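PDB 6CN7: aerobactin synthase IucC from Klebsiella pneumoniae, which probably catalyses the ATP-dependent attachment of a second N-acetyl-N-hydroxylysine to N-citryl-N-acetyl-N-hydroxylysine, completing the siderophore aerobactin. Local coordinates for residues Q305-F308 with T313-Q316; L402-V407 with A513-D518; V408-L413 with V419-H424. The protein carries 5 engineered substitutions. All coordinates share one frame; numbering follows the deposited sequence.

Interaction 1 of 3, residues Q305-F308 with T313-Q316; sequences QQVF and TLKQ
Leu-314 carries this contact with one methyl: its CD1 sits 3.6 Å from CD1 of Phe-308 and 3.8 Å from CE1 of the same ring, approaching that side of the ring obliquely. The same methyl also meets Val-307, whose CG1 lies 4.0 Å from Leu-314 CD1, so it is shared between two residues of the preceding helix. Closer to the backbone, Leu-314 CB stands over one face of the Phe-308 ring, 4.3 Å above its plane and displaced toward the rim. Lys-315 adds little: its CB skirts the carbonyl oxygen of Phe-308 at 4.0 Å, and the extended chain beyond leads away. Helix 291-310 is followed almost at once by the short helix 312-317, and Phe-308 and Leu-314 pack between the two. Asp-311, at the junction, accepts a hydrogen bond from the backbone N of Leu-314 through OD1, which ties the first turn of the second helix. One shell further out, Thr-313 OG1 is hydrogen-bonded to His-523 NE2, while Leu-314 also rests on Pro-409 and His-412 of helix 395-417, and Val-307 reaches Tyr-417 of that helix.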
ATOM      1  N   GLN A 305      -9.932  12.990  36.386  1.00 68.68           N
ATOM      2  CA  GLN A 305      -9.175  12.385  37.475  1.00 69.50           C
ATOM      3  C   GLN A 305      -9.445  13.103  38.791  1.00 69.04           C
ATOM      4  O   GLN A 305      -9.605  12.462  39.836  1.00 71.14           O
ATOM      5  CB  GLN A 305      -7.682  12.396  37.143  1.00 74.03           C
ATOM      6  CG  GLN A 305      -7.298  11.399  36.058  1.00 77.95           C
ATOM      7  CD  GLN A 305      -5.863  11.551  35.592  1.00 82.34           C
ATOM      8  OE1 GLN A 305      -5.311  12.650  35.588  1.00 87.30           O
ATOM      9  NE2 GLN A 305      -5.251  10.441  35.196  1.00 81.53           N
ATOM     10  N   GLN A 306      -9.506  14.435  38.759  1.00 68.47           N
ATOM     11  CA  GLN A 306      -9.818  15.191  39.969  1.00 70.72           C
ATOM     12  C   GLN A 306     -11.241  14.927  40.447  1.00 69.61           C
ATOM     13  O   GLN A 306     -11.494  14.908  41.656  1.00 70.28           O
ATOM     14  CB  GLN A 306      -9.610  16.685  39.720  1.00 70.67           C
ATOM     15  N   VAL A 307     -12.180  14.723  39.521  1.00 67.23           N
ATOM     16  CA  VAL A 307     -13.566  14.467  39.906  1.00 65.09           C
ATOM     17  C   VAL A 307     -13.684  13.112  40.590  1.00 59.22           C
ATOM     18  O   VAL A 307     -14.302  12.987  41.655  1.00 58.17           O
ATOM     19  CB  VAL A 307     -14.490  14.558  38.676  1.00 71.03           C
ATOM     20  CG1 VAL A 307     -15.918  14.164  39.036  1.00 73.02           C
ATOM     21  CG2 VAL A 307     -14.464  15.966  38.096  1.00 73.10           C
ATOM     22  N   PHE A 308     -13.091  12.077  39.990  1.00 56.47           N
ATOM     23  CA  PHE A 308     -13.172  10.738  40.561  1.00 61.28           C
ATOM     24  C   PHE A 308     -12.445  10.647  41.896  1.00 67.23           C
ATOM     25  O   PHE A 308     -12.814   9.827  42.743  1.00 72.66           O
ATOM     26  CB  PHE A 308     -12.604   9.716  39.574  1.00 61.92           C
ATOM     27  CG  PHE A 308     -13.549   9.362  38.460  1.00 63.86           C
ATOM     28  CD1 PHE A 308     -14.349  10.330  37.878  1.00 67.27           C
ATOM     29  CD2 PHE A 308     -13.636   8.063  37.995  1.00 61.85           C
ATOM     30  CE1 PHE A 308     -15.220  10.009  36.857  1.00 65.39           C
ATOM     31  CE2 PHE A 308     -14.506   7.736  36.972  1.00 63.09           C
ATOM     32  CZ  PHE A 308     -15.298   8.712  36.403  1.00 62.64           C
ATOM     33  N   THR A 313     -18.913   9.109  45.893  1.00 51.72           N
ATOM     34  CA  THR A 313     -19.561   8.007  45.189  1.00 48.30           C
ATOM     35  C   THR A 313     -18.616   7.370  44.178  1.00 51.51           C
ATOM     36  O   THR A 313     -18.576   6.142  44.040  1.00 56.36           O
ATOM     37  CB  THR A 313     -20.832   8.504  44.497  1.00 48.26           C
ATOM     38  OG1 THR A 313     -21.725   9.047  45.475  1.00 55.80           O
ATOM     39  CG2 THR A 313     -21.531   7.373  43.754  1.00 45.44           C
ATOM     40  N   LEU A 314     -17.849   8.190  43.456  1.00 51.36           N
ATOM     41  CA  LEU A 314     -16.892   7.663  42.491  1.00 51.45           C
ATOM     42  C   LEU A 314     -15.646   7.116  43.174  1.00 53.44           C
ATOM     43  O   LEU A 314     -15.059   6.140  42.696  1.00 51.88           O
ATOM     44  CB  LEU A 314     -16.515   8.753  41.487  1.00 49.92           C
ATOM     45  CG  LEU A 314     -17.707   9.319  40.712  1.00 53.97           C
ATOM     46  CD1 LEU A 314     -17.326  10.576  39.955  1.00 51.80           C
ATOM     47  CD2 LEU A 314     -18.271   8.276  39.754  1.00 53.84           C
ATOM     48  N   LYS A 315     -15.231   7.729  44.285  1.00 54.10           N
ATOM     49  CA  LYS A 315     -14.141   7.170  45.078  1.00 58.65           C
ATOM     50  C   LYS A 315     -14.495   5.774  45.576  1.00 58.18           C
ATOM     51  O   LYS A 315     -13.673   4.851  45.509  1.00 63.31           O
ATOM     52  CB  LYS A 315     -13.830   8.105  46.249  1.00 61.07           C
ATOM     53  CG  LYS A 315     -12.546   7.811  47.011  1.00 66.53           C
ATOM     54  CD  LYS A 315     -12.267   8.926  48.016  1.00 72.69           C
ATOM     55  CE  LYS A 315     -11.024   8.658  48.850  1.00 78.07           C
ATOM     56  NZ  LYS A 315     -10.740   9.780  49.792  1.00 85.15           N
ATOM     57  N   GLN A 316     -15.726   5.595  46.062  1.00 53.89           N
ATOM     58  CA  GLN A 316     -16.129   4.316  46.636  1.00 54.37           C
ATOM     59  C   GLN A 316     -16.280   3.231  45.576  1.00 52.57           C
ATOM     60  O   GLN A 316     -16.111   2.046  45.881  1.00 54.65           O
ATOM     61  CB  GLN A 316     -17.435   4.489  47.412  1.00 53.96           C
ATOM     62  CG  GLN A 316     -17.282   5.341  48.664  1.00 57.60           C
ATOM     63  CD  GLN A 316     -18.611   5.773  49.249  1.00 61.30           C
ATOM     64  OE1 GLN A 316     -19.669   5.524  48.671  1.00 67.63           O
ATOM     65  NE2 GLN A 316     -18.563   6.428  50.401  1.00 62.57           N
TER

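Interaction 2 of 3, residues L402-V407 with A513-D518; sequences LFRVVV and AAVLSD
Val-515 turns CG1 anti to its own backbone N (chi1 170°) and sets CG2 beside that N, and this rotation presents both methyls to Phe-403 and Arg-404. CG2 of Val-515 lies 4.0 Å from CB of Phe-403; CG1 of Val-515 comes to 3.8 Å from CG of Arg-404, the two side chains crossing at about a right angle. Phe-403 offers its CB here; its ring leads away and meets Phe-508 edge-to-face. On Arg-404 the aliphatic root does the touching, and the chain then bends at chi3 (69°) on its way to the guanidinium group. One turn along helix 395-417, Val-407 reaches CG1 to CD2 of Leu-516, 3.9 Å away, again nearly at right angles. The axes of 402-407 and 513-518 approach to 9.7 Å and cross at -62°, and the contact continues along the first helix, where Val-515 also touches Thr-400 and Val-408. Within the second helix, the carbonyl oxygen of Ala-513 accepts from both the backbone N and the OG of Ser-517, the OG standing above the carbonyl plane. No hydrogen bond joins the two segments: branched aliphatic groups and methylene carbons make a contact that is largely buried, with exposed Arg-404 at its margin, and its cohesion rests on close apolar fit and exclusion of water.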
ATOM      1  N   LEU A 402     -20.797  -6.539  39.531  1.00 46.41           N
ATOM      2  CA  LEU A 402     -20.471  -5.980  38.222  1.00 47.95           C
ATOM      3  C   LEU A 402     -21.225  -4.679  37.976  1.00 47.96           C
ATOM      4  O   LEU A 402     -20.658  -3.713  37.451  1.00 43.64           O
ATOM      5  CB  LEU A 402     -20.795  -6.995  37.123  1.00 47.42           C
ATOM      6  CG  LEU A 402     -20.598  -6.532  35.675  1.00 47.72           C
ATOM      7  CD1 LEU A 402     -19.127  -6.284  35.375  1.00 50.13           C
ATOM      8  CD2 LEU A 402     -21.179  -7.550  34.712  1.00 46.58           C
ATOM      9  N   PHE A 403     -22.507  -4.634  38.345  1.00 49.18           N
ATOM     10  CA  PHE A 403     -23.310  -3.445  38.082  1.00 46.41           C
ATOM     11  C   PHE A 403     -22.872  -2.273  38.952  1.00 45.84           C
ATOM     12  O   PHE A 403     -22.876  -1.122  38.499  1.00 46.73           O
ATOM     13  CB  PHE A 403     -24.790  -3.757  38.307  1.00 43.85           C
ATOM     14  CG  PHE A 403     -25.350  -4.786  37.358  1.00 42.45           C
ATOM     15  CD1 PHE A 403     -24.840  -4.930  36.077  1.00 43.63           C
ATOM     16  CD2 PHE A 403     -26.392  -5.608  37.749  1.00 47.17           C
ATOM     17  CE1 PHE A 403     -25.357  -5.871  35.209  1.00 44.19           C
ATOM     18  CE2 PHE A 403     -26.914  -6.552  36.884  1.00 48.47           C
ATOM     19  CZ  PHE A 403     -26.396  -6.683  35.613  1.00 47.08           C
ATOM     20  N   ARG A 404     -22.494  -2.541  40.203  1.00 48.82           N
ATOM     21  CA  ARG A 404     -22.009  -1.469  41.068  1.00 49.11           C
ATOM     22  C   ARG A 404     -20.658  -0.947  40.599  1.00 46.80           C
ATOM     23  O   ARG A 404     -20.336   0.227  40.817  1.00 46.33           O
ATOM     24  CB  ARG A 404     -21.916  -1.962  42.511  1.00 49.86           C
ATOM     25  CG  ARG A 404     -23.227  -2.482  43.087  1.00 51.64           C
ATOM     26  CD  ARG A 404     -22.992  -3.209  44.402  1.00 50.24           C
ATOM     27  NE  ARG A 404     -22.579  -2.288  45.453  1.00 51.78           N
ATOM     28  CZ  ARG A 404     -21.944  -2.641  46.565  1.00 52.89           C
ATOM     29  NH1 ARG A 404     -21.623  -3.911  46.788  1.00 54.60           N
ATOM     30  NH2 ARG A 404     -21.621  -1.715  47.456  1.00 51.40           N
ATOM     31  N   VAL A 405     -19.863  -1.796  39.948  1.00 46.74           N
ATOM     32  CA  VAL A 405     -18.529  -1.398  39.504  1.00 46.32           C
ATOM     33  C   VAL A 405     -18.597  -0.576  38.220  1.00 42.60           C
ATOM     34  O   VAL A 405     -17.808   0.353  38.023  1.00 45.39           O
ATOM     35  CB  VAL A 405     -17.654  -2.652  39.327  1.00 48.45           C
ATOM     36  CG1 VAL A 405     -16.402  -2.341  38.508  1.00 52.29           C
ATOM     37  CG2 VAL A 405     -17.270  -3.218  40.690  1.00 48.79           C
ATOM     38  N   VAL A 406     -19.528  -0.898  37.328  1.00 44.56           N
ATOM     39  CA  VAL A 406     -19.557  -0.344  35.973  1.00 46.96           C
ATOM     40  C   VAL A 406     -20.606   0.751  35.832  1.00 46.29           C
ATOM     41  O   VAL A 406     -20.294   1.871  35.427  1.00 48.44           O
ATOM     42  CB  VAL A 406     -19.788  -1.473  34.943  1.00 46.84           C
ATOM     43  CG1 VAL A 406     -19.886  -0.900  33.532  1.00 49.88           C
ATOM     44  CG2 VAL A 406     -18.673  -2.505  35.020  1.00 46.78           C
ATOM     45  N   VAL A 407     -21.859   0.449  36.166  1.00 46.11           N
ATOM     46  CA  VAL A 407     -22.960   1.325  35.778  1.00 46.76           C
ATOM     47  C   VAL A 407     -23.091   2.498  36.739  1.00 48.98           C
ATOM     48  O   VAL A 407     -23.317   3.637  36.311  1.00 48.06           O
ATOM     49  CB  VAL A 407     -24.267   0.515  35.687  1.00 46.72           C
ATOM     50  CG1 VAL A 407     -25.423   1.406  35.251  1.00 42.83           C
ATOM     51  CG2 VAL A 407     -24.100  -0.654  34.720  1.00 47.27           C
ATOM     52  N   ALA A 513     -31.705  -2.901  37.923  1.00 52.98           N
ATOM     53  CA  ALA A 513     -32.607  -1.860  38.408  1.00 50.51           C
ATOM     54  C   ALA A 513     -32.473  -1.676  39.914  1.00 49.04           C
ATOM     55  O   ALA A 513     -32.541  -0.548  40.417  1.00 50.16           O
ATOM     56  CB  ALA A 513     -34.048  -2.205  38.038  1.00 51.08           C
ATOM     57  N   ALA A 514     -32.283  -2.772  40.651  1.00 46.34           N
ATOM     58  CA  ALA A 514     -32.123  -2.669  42.097  1.00 48.02           C
ATOM     59  C   ALA A 514     -30.850  -1.912  42.455  1.00 51.24           C
ATOM     60  O   ALA A 514     -30.854  -1.077  43.367  1.00 54.11           O
ATOM     61  CB  ALA A 514     -32.114  -4.062  42.724  1.00 47.33           C
ATOM     62  N   VAL A 515     -29.751  -2.191  41.752  1.00 49.48           N
ATOM     63  CA  VAL A 515     -28.521  -1.434  41.967  1.00 46.90           C
ATOM     64  C   VAL A 515     -28.745   0.038  41.652  1.00 49.18           C
ATOM     65  O   VAL A 515     -28.227   0.923  42.342  1.00 54.55           O
ATOM     66  CB  VAL A 515     -27.374  -2.030  41.128  1.00 46.31           C
ATOM     67  CG1 VAL A 515     -26.148  -1.122  41.150  1.00 48.05           C
ATOM     68  CG2 VAL A 515     -27.008  -3.410  41.645  1.00 45.82           C
ATOM     69  N   LEU A 516     -29.523   0.326  40.606  1.00 47.75           N
ATOM     70  CA  LEU A 516     -29.820   1.712  40.261  1.00 49.01           C
ATOM     71  C   LEU A 516     -30.836   2.330  41.213  1.00 49.63           C
ATOM     72  O   LEU A 516     -30.753   3.525  41.510  1.00 51.65           O
ATOM     73  CB  LEU A 516     -30.332   1.803  38.821  1.00 48.13           C
ATOM     74  CG  LEU A 516     -29.324   1.481  37.715  1.00 49.41           C
ATOM     75  CD1 LEU A 516     -30.038   1.290  36.384  1.00 43.69           C
ATOM     76  CD2 LEU A 516     -28.271   2.579  37.599  1.00 49.71           C
ATOM     77  N   SER A 517     -31.798   1.540  41.697  1.00 51.22           N
ATOM     78  CA  SER A 517     -32.757   2.050  42.673  1.00 52.37           C
ATOM     79  C   SER A 517     -32.073   2.351  44.000  1.00 50.69           C
ATOM     80  O   SER A 517     -32.229   3.444  44.558  1.00 54.10           O
ATOM     81  CB  SER A 517     -33.891   1.047  42.872  1.00 54.73           C
ATOM     82  OG  SER A 517     -34.753   1.018  41.750  1.00 63.70           O
ATOM     83  N   ASP A 518     -31.317   1.385  44.529  1.00 53.31           N
ATOM     84  CA  ASP A 518     -30.562   1.624  45.754  1.00 57.30           C
ATOM     85  C   ASP A 518     -29.687   2.860  45.611  1.00 54.72           C
ATOM     86  O   ASP A 518     -29.656   3.722  46.496  1.00 54.14           O
ATOM     87  CB  ASP A 518     -29.709   0.400  46.095  1.00 57.78           C
ATOM     88  CG  ASP A 518     -30.543  -0.810  46.472  1.00 63.26           C
ATOM     89  OD1 ASP A 518     -31.781  -0.670  46.575  1.00 66.74           O
ATOM     90  OD2 ASP A 518     -29.958  -1.901  46.661  1.00 61.71           O
TER

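Interaction 3 of 3, residues V408-L413 with V419-H424; sequences VPLYHL and VALIAH
Leu-413 and Leu-421 meet at about a right angle, and their terminal methyls come close: CD2 of Leu-413 lies 3.4 Å from CD1 of Leu-421, with Leu-421 CG a little behind at 3.9 Å from the same CD2. Leu-413 has its CG anti to the backbone N (chi1 -178°), and with CB already pointing toward 419-424, this torsion carries the isobutyl end to Val-419 and Leu-421. The same side chain lies obliquely against Val-419, its CG 4.0 Å from Val-419 CB and 3.9 Å from the carbonyl oxygen of Val-419. Leu-413 thus spans two strand residues, Val-419 and Leu-421, whereas the CB of Ala-420 between them points away from the helix.

One turn earlier, Leu-410, its CB directed to the side, brings its methyls up to Ala-423 and Leu-421. Its CD1 reaches CB of Ala-423 at 3.6 Å, while its other methyl, CD2, is 4.3 Å from CD1 of Leu-421. Leu-421 CD1 therefore touches Leu-413 closely and Leu-410 only loosely. All five touching residues are buried, and no hydrogen bond crosses between the segments.

Other faces of this helix turn elsewhere: Tyr-411 OH is hydrogen-bonded to the carbonyl oxygen of Phe-533, and His-412 is held at both ring nitrogens, ND1 by Tyr-519 OH and NE2 by Asp-311 OD2. The helix is kinked at Pro-409, whose N has no bond to the preceding turn.

The arrangement is a helix followed closely by a strand that runs back roughly antiparallel to it, with 145° between the N-to-C directions of 408-413 and 419-421. That strand is an outer member of a small mixed sheet, paired antiparallel with strand 449-452, and the leucines pack the helix against it.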
ATOM      1  N   VAL A 408     -22.954   2.249  38.042  1.00 47.63           N
ATOM      2  CA  VAL A 408     -23.117   3.320  39.025  1.00 44.43           C
ATOM      3  C   VAL A 408     -22.178   4.488  38.741  1.00 45.15           C
ATOM      4  O   VAL A 408     -22.656   5.629  38.652  1.00 47.68           O
ATOM      5  CB  VAL A 408     -22.958   2.766  40.444  1.00 51.86           C
ATOM      6  CG1 VAL A 408     -23.033   3.890  41.476  1.00 49.57           C
ATOM      7  CG2 VAL A 408     -24.025   1.714  40.726  1.00 53.63           C
ATOM      8  N   PRO A 409     -20.862   4.288  38.592  1.00 42.55           N
ATOM      9  CA  PRO A 409     -19.991   5.448  38.319  1.00 43.45           C
ATOM     10  C   PRO A 409     -20.399   6.221  37.078  1.00 45.27           C
ATOM     11  O   PRO A 409     -20.409   7.458  37.094  1.00 48.38           O
ATOM     12  CB  PRO A 409     -18.598   4.817  38.158  1.00 43.65           C
ATOM     13  CG  PRO A 409     -18.701   3.468  38.753  1.00 46.62           C
ATOM     14  CD  PRO A 409     -20.111   3.024  38.608  1.00 42.97           C
ATOM     15  N   LEU A 410     -20.741   5.521  35.997  1.00 45.59           N
ATOM     16  CA  LEU A 410     -21.087   6.202  34.753  1.00 45.20           C
ATOM     17  C   LEU A 410     -22.394   6.970  34.888  1.00 41.23           C
ATOM     18  O   LEU A 410     -22.510   8.099  34.397  1.00 44.79           O
ATOM     19  CB  LEU A 410     -21.175   5.188  33.613  1.00 44.13           C
ATOM     20  CG  LEU A 410     -19.864   4.484  33.251  1.00 49.61           C
ATOM     21  CD1 LEU A 410     -20.117   3.383  32.238  1.00 52.62           C
ATOM     22  CD2 LEU A 410     -18.844   5.477  32.713  1.00 53.68           C
ATOM     23  N   TYR A 411     -23.392   6.380  35.548  1.00 41.32           N
ATOM     24  CA  TYR A 411     -24.666   7.069  35.715  1.00 38.69           C
ATOM     25  C   TYR A 411     -24.537   8.232  36.688  1.00 46.12           C
ATOM     26  O   TYR A 411     -25.151   9.287  36.488  1.00 48.42           O
ATOM     27  CB  TYR A 411     -25.729   6.081  36.189  1.00 38.49           C
ATOM     28  CG  TYR A 411     -27.134   6.635  36.192  1.00 43.04           C
ATOM     29  CD1 TYR A 411     -27.704   7.138  35.030  1.00 42.64           C
ATOM     30  CD2 TYR A 411     -27.898   6.637  37.349  1.00 41.76           C
ATOM     31  CE1 TYR A 411     -28.990   7.641  35.023  1.00 40.35           C
ATOM     32  CE2 TYR A 411     -29.187   7.137  37.353  1.00 44.03           C
ATOM     33  CZ  TYR A 411     -29.727   7.636  36.186  1.00 44.09           C
ATOM     34  OH  TYR A 411     -31.009   8.136  36.186  1.00 48.35           O
ATOM     35  N   HIS A 412     -23.741   8.058  37.746  1.00 40.76           N
ATOM     36  CA  HIS A 412     -23.515   9.142  38.697  1.00 44.74           C
ATOM     37  C   HIS A 412     -22.775  10.299  38.039  1.00 43.35           C
ATOM     38  O   HIS A 412     -23.144  11.466  38.212  1.00 44.54           O
ATOM     39  CB  HIS A 412     -22.737   8.618  39.905  1.00 49.60           C
ATOM     40  CG  HIS A 412     -22.374   9.676  40.900  1.00 50.92           C
ATOM     41  ND1 HIS A 412     -23.310  10.326  41.673  1.00 51.78           N
ATOM     42  CD2 HIS A 412     -21.173  10.191  41.254  1.00 52.71           C
ATOM     43  CE1 HIS A 412     -22.704  11.198  42.457  1.00 51.00           C
ATOM     44  NE2 HIS A 412     -21.407  11.136  42.222  1.00 54.34           N
ATOM     45  N   LEU A 413     -21.717   9.994  37.283  1.00 46.77           N
ATOM     46  CA  LEU A 413     -21.010  11.035  36.546  1.00 52.99           C
ATOM     47  C   LEU A 413     -21.974  11.852  35.694  1.00 55.25           C
ATOM     48  O   LEU A 413     -21.878  13.084  35.634  1.00 51.15           O
ATOM     49  CB  LEU A 413     -19.922  10.405  35.673  1.00 51.14           C
ATOM     50  CG  LEU A 413     -19.038  11.359  34.863  1.00 52.42           C
ATOM     51  CD1 LEU A 413     -18.262  12.295  35.776  1.00 53.18           C
ATOM     52  CD2 LEU A 413     -18.087  10.573  33.975  1.00 50.04           C
ATOM     53  N   VAL A 419     -21.978  14.876  32.458  1.00 54.06           N
ATOM     54  CA  VAL A 419     -20.917  14.396  31.581  1.00 54.28           C
ATOM     55  C   VAL A 419     -21.261  12.981  31.143  1.00 52.18           C
ATOM     56  O   VAL A 419     -21.605  12.137  31.976  1.00 55.82           O
ATOM     57  CB  VAL A 419     -19.545  14.428  32.282  1.00 57.66           C
ATOM     58  CG1 VAL A 419     -18.464  13.838  31.384  1.00 59.77           C
ATOM     59  CG2 VAL A 419     -19.185  15.849  32.689  1.00 57.03           C
ATOM     60  N   ALA A 420     -21.159  12.721  29.840  1.00 52.55           N
ATOM     61  CA  ALA A 420     -21.425  11.405  29.278  1.00 51.40           C
ATOM     62  C   ALA A 420     -20.152  10.825  28.681  1.00 51.91           C
ATOM     63  O   ALA A 420     -19.371  11.540  28.046  1.00 54.88           O
ATOM     64  CB  ALA A 420     -22.517  11.470  28.206  1.00 52.29           C
ATOM     65  N   LEU A 421     -19.950   9.524  28.889  1.00 55.98           N
ATOM     66  CA  LEU A 421     -18.794   8.806  28.368  1.00 60.49           C
ATOM     67  C   LEU A 421     -19.278   7.586  27.599  1.00 62.70           C
ATOM     68  O   LEU A 421     -20.156   6.859  28.075  1.00 60.22           O
ATOM     69  CB  LEU A 421     -17.853   8.372  29.498  1.00 58.49           C
ATOM     70  CG  LEU A 421     -17.235   9.467  30.368  1.00 59.29           C
ATOM     71  CD1 LEU A 421     -16.473   8.848  31.531  1.00 59.32           C
ATOM     72  CD2 LEU A 421     -16.319  10.360  29.548  1.00 63.10           C
ATOM     73  N   ILE A 422     -18.707   7.363  26.412  1.00 67.94           N
ATOM     74  CA  ILE A 422     -19.035   6.166  25.645  1.00 69.80           C
ATOM     75  C   ILE A 422     -18.658   4.938  26.459  1.00 72.40           C
ATOM     76  O   ILE A 422     -17.539   4.834  26.977  1.00 76.72           O
ATOM     77  CB  ILE A 422     -18.318   6.187  24.287  1.00 70.66           C
ATOM     78  N   ALA A 423     -19.596   3.990  26.574  1.00 72.24           N
ATOM     79  CA  ALA A 423     -19.466   2.850  27.484  1.00 66.37           C
ATOM     80  C   ALA A 423     -19.671   1.548  26.705  1.00 62.10           C
ATOM     81  O   ALA A 423     -20.631   0.811  26.938  1.00 64.26           O
ATOM     82  CB  ALA A 423     -20.461   2.970  28.639  1.00 64.75           C
ATOM     83  N   HIS A 424     -18.755   1.262  25.785  1.00 60.33           N
ATOM     84  CA  HIS A 424     -18.808   0.047  24.985  1.00 58.26           C
ATOM     85  C   HIS A 424     -17.958  -1.047  25.624  1.00 57.38           C
ATOM     86  O   HIS A 424     -17.194  -0.813  26.562  1.00 61.48           O
ATOM     87  CB  HIS A 424     -18.338   0.323  23.553  1.00 55.06           C
TER

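Along the chain interaction 1 closes first, and interaction 3 falls within the chain that interaction 2 brackets. Helix 395-417 is common to interactions 2 and 3, whose centres are about 12 Å apart; Val-515 CG1 meets Val-408 CG2 at 3.6 Å where they join. Interaction 1 belongs to the sequence region of the IucA/IucC family and the other two to that of the FhuF-like family. It nevertheless touches interaction 3, also about 12 Å away between centres, with Phe-308 CE1 4.0 Å from Leu-413 CD1. The centres of interactions 1 and 2 are about 16 Å apart, and the two do not touch. Helix 395-417 therefore packs against both helix 312-317 and helix 505-521, joining parts of the two regions.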